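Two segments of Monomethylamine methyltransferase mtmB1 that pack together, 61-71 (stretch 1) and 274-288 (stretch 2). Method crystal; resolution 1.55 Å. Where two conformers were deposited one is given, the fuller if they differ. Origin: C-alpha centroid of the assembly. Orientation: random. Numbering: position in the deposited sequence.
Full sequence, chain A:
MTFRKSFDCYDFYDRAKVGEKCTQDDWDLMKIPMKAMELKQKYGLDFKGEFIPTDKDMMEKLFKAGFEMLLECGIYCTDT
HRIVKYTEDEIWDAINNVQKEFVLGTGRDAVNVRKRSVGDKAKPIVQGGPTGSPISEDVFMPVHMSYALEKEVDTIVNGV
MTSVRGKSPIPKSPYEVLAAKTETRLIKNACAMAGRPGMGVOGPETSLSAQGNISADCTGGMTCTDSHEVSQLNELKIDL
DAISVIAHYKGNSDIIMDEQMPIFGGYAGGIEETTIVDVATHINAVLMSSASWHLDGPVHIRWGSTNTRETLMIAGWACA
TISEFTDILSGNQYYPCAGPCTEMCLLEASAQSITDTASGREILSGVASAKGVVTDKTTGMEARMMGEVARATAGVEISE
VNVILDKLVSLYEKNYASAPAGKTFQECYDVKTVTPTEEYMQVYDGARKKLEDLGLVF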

# COMPACT_ATOMS: atom_id res chain seq x y z
N LYS A 61 40.77 -25.49 -11.62
CA LYS A 61 41.84 -25.35 -10.63
C LYS A 61 41.76 -23.97 -9.98
O LYS A 61 42.03 -23.83 -8.79
CB LYS A 61 43.20 -25.56 -11.29
CG LYS A 61 43.41 -27.00 -11.76
CD LYS A 61 44.84 -27.25 -12.20
CE LYS A 61 45.23 -26.39 -13.39
NZ LYS A 61 46.66 -26.59 -13.77
N LEU A 62 41.38 -22.96 -10.76
CA LEU A 62 41.25 -21.61 -10.23
C LEU A 62 40.11 -21.59 -9.21
O LEU A 62 40.20 -20.93 -8.17
CB LEU A 62 40.96 -20.61 -11.35
CG LEU A 62 40.55 -19.20 -10.89
CD1 LEU A 62 41.62 -18.60 -9.99
CD2 LEU A 62 40.32 -18.31 -12.11
N PHE A 63 39.03 -22.30 -9.51
CA PHE A 63 37.90 -22.34 -8.59
C PHE A 63 38.33 -23.00 -7.28
O PHE A 63 38.03 -22.50 -6.19
CB PHE A 63 36.72 -23.11 -9.18
CG PHE A 63 35.54 -23.22 -8.26
CD1 PHE A 63 34.78 -22.09 -7.94
CD2 PHE A 63 35.22 -24.43 -7.66
CE1 PHE A 63 33.72 -22.18 -7.05
CE2 PHE A 63 34.15 -24.53 -6.76
CZ PHE A 63 33.40 -23.39 -6.46
N LYS A 64 39.02 -24.13 -7.39
CA LYS A 64 39.48 -24.84 -6.21
C LYS A 64 40.43 -23.97 -5.40
O LYS A 64 40.39 -23.97 -4.17
CB LYS A 64 40.16 -26.15 -6.60
CG LYS A 64 39.19 -27.19 -7.15
CD LYS A 64 39.93 -28.47 -7.50
CE LYS A 64 38.96 -29.54 -7.98
NZ LYS A 64 39.66 -30.81 -8.34
N ALA A 65 41.29 -23.22 -6.09
CA ALA A 65 42.24 -22.33 -5.43
C ALA A 65 41.50 -21.24 -4.65
O ALA A 65 41.83 -20.96 -3.50
CB ALA A 65 43.17 -21.70 -6.46
N GLY A 66 40.50 -20.63 -5.29
CA GLY A 66 39.73 -19.59 -4.63
C GLY A 66 39.00 -20.12 -3.41
O GLY A 66 38.94 -19.46 -2.37
N PHE A 67 38.42 -21.31 -3.54
CA PHE A 67 37.69 -21.94 -2.45
C PHE A 67 38.66 -22.20 -1.30
O PHE A 67 38.37 -21.90 -0.14
CB PHE A 67 37.09 -23.27 -2.92
CG PHE A 67 36.18 -23.93 -1.92
CD1 PHE A 67 34.80 -23.94 -2.11
CD2 PHE A 67 36.70 -24.57 -0.80
CE1 PHE A 67 33.95 -24.57 -1.20
CE2 PHE A 67 35.87 -25.21 0.12
CZ PHE A 67 34.49 -25.21 -0.08
N GLU A 68 39.82 -22.76 -1.62
CA GLU A 68 40.81 -23.09 -0.60
C GLU A 68 41.38 -21.84 0.06
O GLU A 68 41.69 -21.85 1.25
CB GLU A 68 41.95 -23.90 -1.22
CG GLU A 68 42.81 -24.64 -0.21
CD GLU A 68 43.92 -25.46 -0.85
OE1 GLU A 68 43.68 -26.04 -1.93
OE2 GLU A 68 45.02 -25.52 -0.27
N MET A 69 41.52 -20.76 -0.71
CA MET A 69 42.02 -19.51 -0.16
C MET A 69 41.08 -19.05 0.96
O MET A 69 41.51 -18.72 2.06
CB MET A 69 42.05 -18.45 -1.26
CG MET A 69 42.61 -17.10 -0.85
SD MET A 69 44.41 -17.09 -0.74
CE MET A 69 44.69 -15.51 0.03
N LEU A 70 39.78 -19.04 0.67
CA LEU A 70 38.80 -18.61 1.66
C LEU A 70 38.76 -19.55 2.87
O LEU A 70 38.72 -19.09 4.01
CB LEU A 70 37.41 -18.54 1.02
CG LEU A 70 36.30 -17.96 1.90
CD1 LEU A 70 36.63 -16.53 2.30
CD2 LEU A 70 34.98 -18.01 1.13
N LEU A 71 38.78 -20.85 2.61
CA LEU A 71 38.73 -21.84 3.67
C LEU A 71 39.93 -21.83 4.61
O LEU A 71 39.78 -21.92 5.83
CB LEU A 71 38.58 -23.24 3.06
CG LEU A 71 38.64 -24.40 4.06
CD1 LEU A 71 37.45 -24.33 5.02
CD2 LEU A 71 38.63 -25.72 3.31
N THR A 274 45.85 -12.43 -7.61
CA THR A 274 44.73 -11.53 -7.36
C THR A 274 43.41 -12.18 -7.80
O THR A 274 42.36 -11.91 -7.22
CB THR A 274 44.93 -10.19 -8.10
OG1 THR A 274 46.16 -9.59 -7.68
CG2 THR A 274 43.79 -9.22 -7.77
N THR A 275 43.48 -13.04 -8.82
CA THR A 275 42.27 -13.71 -9.30
C THR A 275 41.82 -14.75 -8.29
O THR A 275 40.62 -14.97 -8.10
CB THR A 275 42.52 -14.36 -10.68
OG1 THR A 275 43.08 -13.39 -11.57
CG2 THR A 275 41.21 -14.88 -11.27
N ILE A 276 42.77 -15.41 -7.63
CA ILE A 276 42.44 -16.39 -6.61
C ILE A 276 41.66 -15.66 -5.51
O ILE A 276 40.64 -16.15 -5.02
CB ILE A 276 43.72 -17.02 -6.00
CG1 ILE A 276 44.39 -17.92 -7.03
CG2 ILE A 276 43.38 -17.80 -4.73
CD1 ILE A 276 45.72 -18.50 -6.57
N VAL A 277 42.14 -14.48 -5.13
CA VAL A 277 41.48 -13.68 -4.10
C VAL A 277 40.09 -13.27 -4.60
O VAL A 277 39.12 -13.31 -3.84
CB VAL A 277 42.30 -12.40 -3.78
CG1 VAL A 277 41.45 -11.42 -2.98
CG2 VAL A 277 43.53 -12.78 -2.98
N ASP A 278 40.01 -12.88 -5.87
CA ASP A 278 38.74 -12.46 -6.46
C ASP A 278 37.70 -13.58 -6.37
O ASP A 278 36.56 -13.34 -5.99
CB ASP A 278 38.96 -12.05 -7.92
CG ASP A 278 37.81 -11.21 -8.46
OD1 ASP A 278 36.80 -11.05 -7.75
OD2 ASP A 278 37.93 -10.72 -9.60
N VAL A 279 38.10 -14.80 -6.73
CA VAL A 279 37.17 -15.92 -6.66
C VAL A 279 36.75 -16.12 -5.20
O VAL A 279 35.58 -16.34 -4.89
CB VAL A 279 37.81 -17.22 -7.20
CG1 VAL A 279 36.94 -18.43 -6.88
CG2 VAL A 279 38.00 -17.10 -8.71
N ALA A 280 37.72 -16.01 -4.29
CA ALA A 280 37.44 -16.17 -2.87
C ALA A 280 36.44 -15.13 -2.36
O ALA A 280 35.59 -15.45 -1.53
CB ALA A 280 38.74 -16.09 -2.06
N THR A 281 36.54 -13.90 -2.84
CA THR A 281 35.63 -12.86 -2.38
C THR A 281 34.24 -12.96 -3.02
O THR A 281 33.26 -12.49 -2.43
CB THR A 281 36.22 -11.43 -2.55
OG1 THR A 281 36.50 -11.16 -3.92
CG2 THR A 281 37.51 -11.32 -1.74
N HIS A 282 34.16 -13.57 -4.20
CA HIS A 282 32.86 -13.78 -4.85
C HIS A 282 32.12 -14.78 -3.96
O HIS A 282 30.92 -14.65 -3.70
CB HIS A 282 33.01 -14.39 -6.25
CG HIS A 282 33.15 -13.38 -7.35
ND1 HIS A 282 34.27 -12.60 -7.51
CD2 HIS A 282 32.30 -13.04 -8.35
CE1 HIS A 282 34.12 -11.83 -8.57
NE2 HIS A 282 32.93 -12.07 -9.10
N ILE A 283 32.84 -15.80 -3.50
CA ILE A 283 32.26 -16.82 -2.63
C ILE A 283 31.91 -16.23 -1.26
O ILE A 283 30.85 -16.50 -0.70
CB ILE A 283 33.23 -18.02 -2.45
CG1 ILE A 283 33.43 -18.74 -3.79
CG2 ILE A 283 32.68 -18.99 -1.42
CD1 ILE A 283 34.53 -19.81 -3.77
N ASN A 284 32.81 -15.41 -0.71
CA ASN A 284 32.56 -14.80 0.59
C ASN A 284 31.30 -13.93 0.57
O ASN A 284 30.62 -13.80 1.59
CB ASN A 284 33.76 -13.96 1.03
CG ASN A 284 33.68 -13.54 2.48
OD1 ASN A 284 33.49 -14.38 3.36
ND2 ASN A 284 33.82 -12.24 2.75
N ALA A 285 30.99 -13.36 -0.59
CA ALA A 285 29.81 -12.51 -0.72
C ALA A 285 28.52 -13.23 -0.33
O ALA A 285 27.69 -12.66 0.38
CB ALA A 285 29.70 -12.01 -2.16
N VAL A 286 28.36 -14.47 -0.77
CA VAL A 286 27.14 -15.21 -0.46
C VAL A 286 27.18 -15.90 0.90
O VAL A 286 26.18 -16.45 1.36
CB VAL A 286 26.83 -16.26 -1.56
CG1 VAL A 286 26.68 -15.55 -2.90
CG2 VAL A 286 27.94 -17.31 -1.64
N LEU A 287 28.33 -15.85 1.54
CA LEU A 287 28.53 -16.48 2.83
C LEU A 287 28.39 -15.45 3.95
O LEU A 287 27.50 -15.53 4.79
CB LEU A 287 29.92 -17.12 2.84
CG LEU A 287 30.43 -18.05 3.94
CD1 LEU A 287 29.49 -19.21 4.14
CD2 LEU A 287 31.82 -18.55 3.53
N MET A 288 29.28 -14.46 3.95
CA MET A 288 29.29 -13.43 4.97
C MET A 288 28.21 -12.36 4.81
O MET A 288 27.59 -11.94 5.78
CB MET A 288 30.67 -12.76 4.99
CG MET A 288 30.83 -11.60 5.95
SD MET A 288 32.41 -10.73 5.69
CE MET A 288 31.99 -9.69 4.29

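Helices 61-71 and 274-288 of this methyltransferase form a close, steeply crossed and largely apolar contact, in which small residues bring the backbones together and larger side chains interlock around them. The axes cross at -67° and approach to 7.5 Å, a separation that depends on what stands at the crossing point. There Gly66 faces Ala280, their CA atoms 4.5 Å apart. A CB on Gly66 would point toward the second helix and lie 2.3 Å from Val279 CG1, a clash; without one, Gly66 CA rests 3.8 Å from that methyl and makes a CA-H...O contact with Ile276 O at 3.6 Å. Ala280 is small enough to let its CB lie 3.4 Å from Gly66 O, a carbonyl that also accepts the helical hydrogen bond from Leu70 N.

Around this center the packing is knob into hole in both directions. Leu70, with chi1 t and chi2 p, sits among Ala280, Ile283, Asn284 and Leu287; its CD2 lies 3.6 Å from Ile283 CG2 and 4.0 Å from Leu287 CD2. In return, Ile276 enters the hole formed by Leu62, Ala65, Gly66 and Met69, with its CG2 3.8 Å from Met69 CB and its CG1 4.0 Å from Ala65 CB. The short side chain of Ala65 suits a position whose CA-to-CB bond points toward the partner.

Other side chains of the first helix extend the contact. Leu62 leaves its helix sideways, yet its CD2 comes within 3.6 Å of Thr275 CG2, so the threonine presents a methyl here while its hydroxyl is hydrogen-bonded elsewhere in the structure. Phe63 starts away, but its ring reaches back to place CE1 4.1 Å from Ile283 CD1. No hydrogen bond links the helices. The contact buries 645 Å², both sides summed, and rests on close, mainly apolar packing.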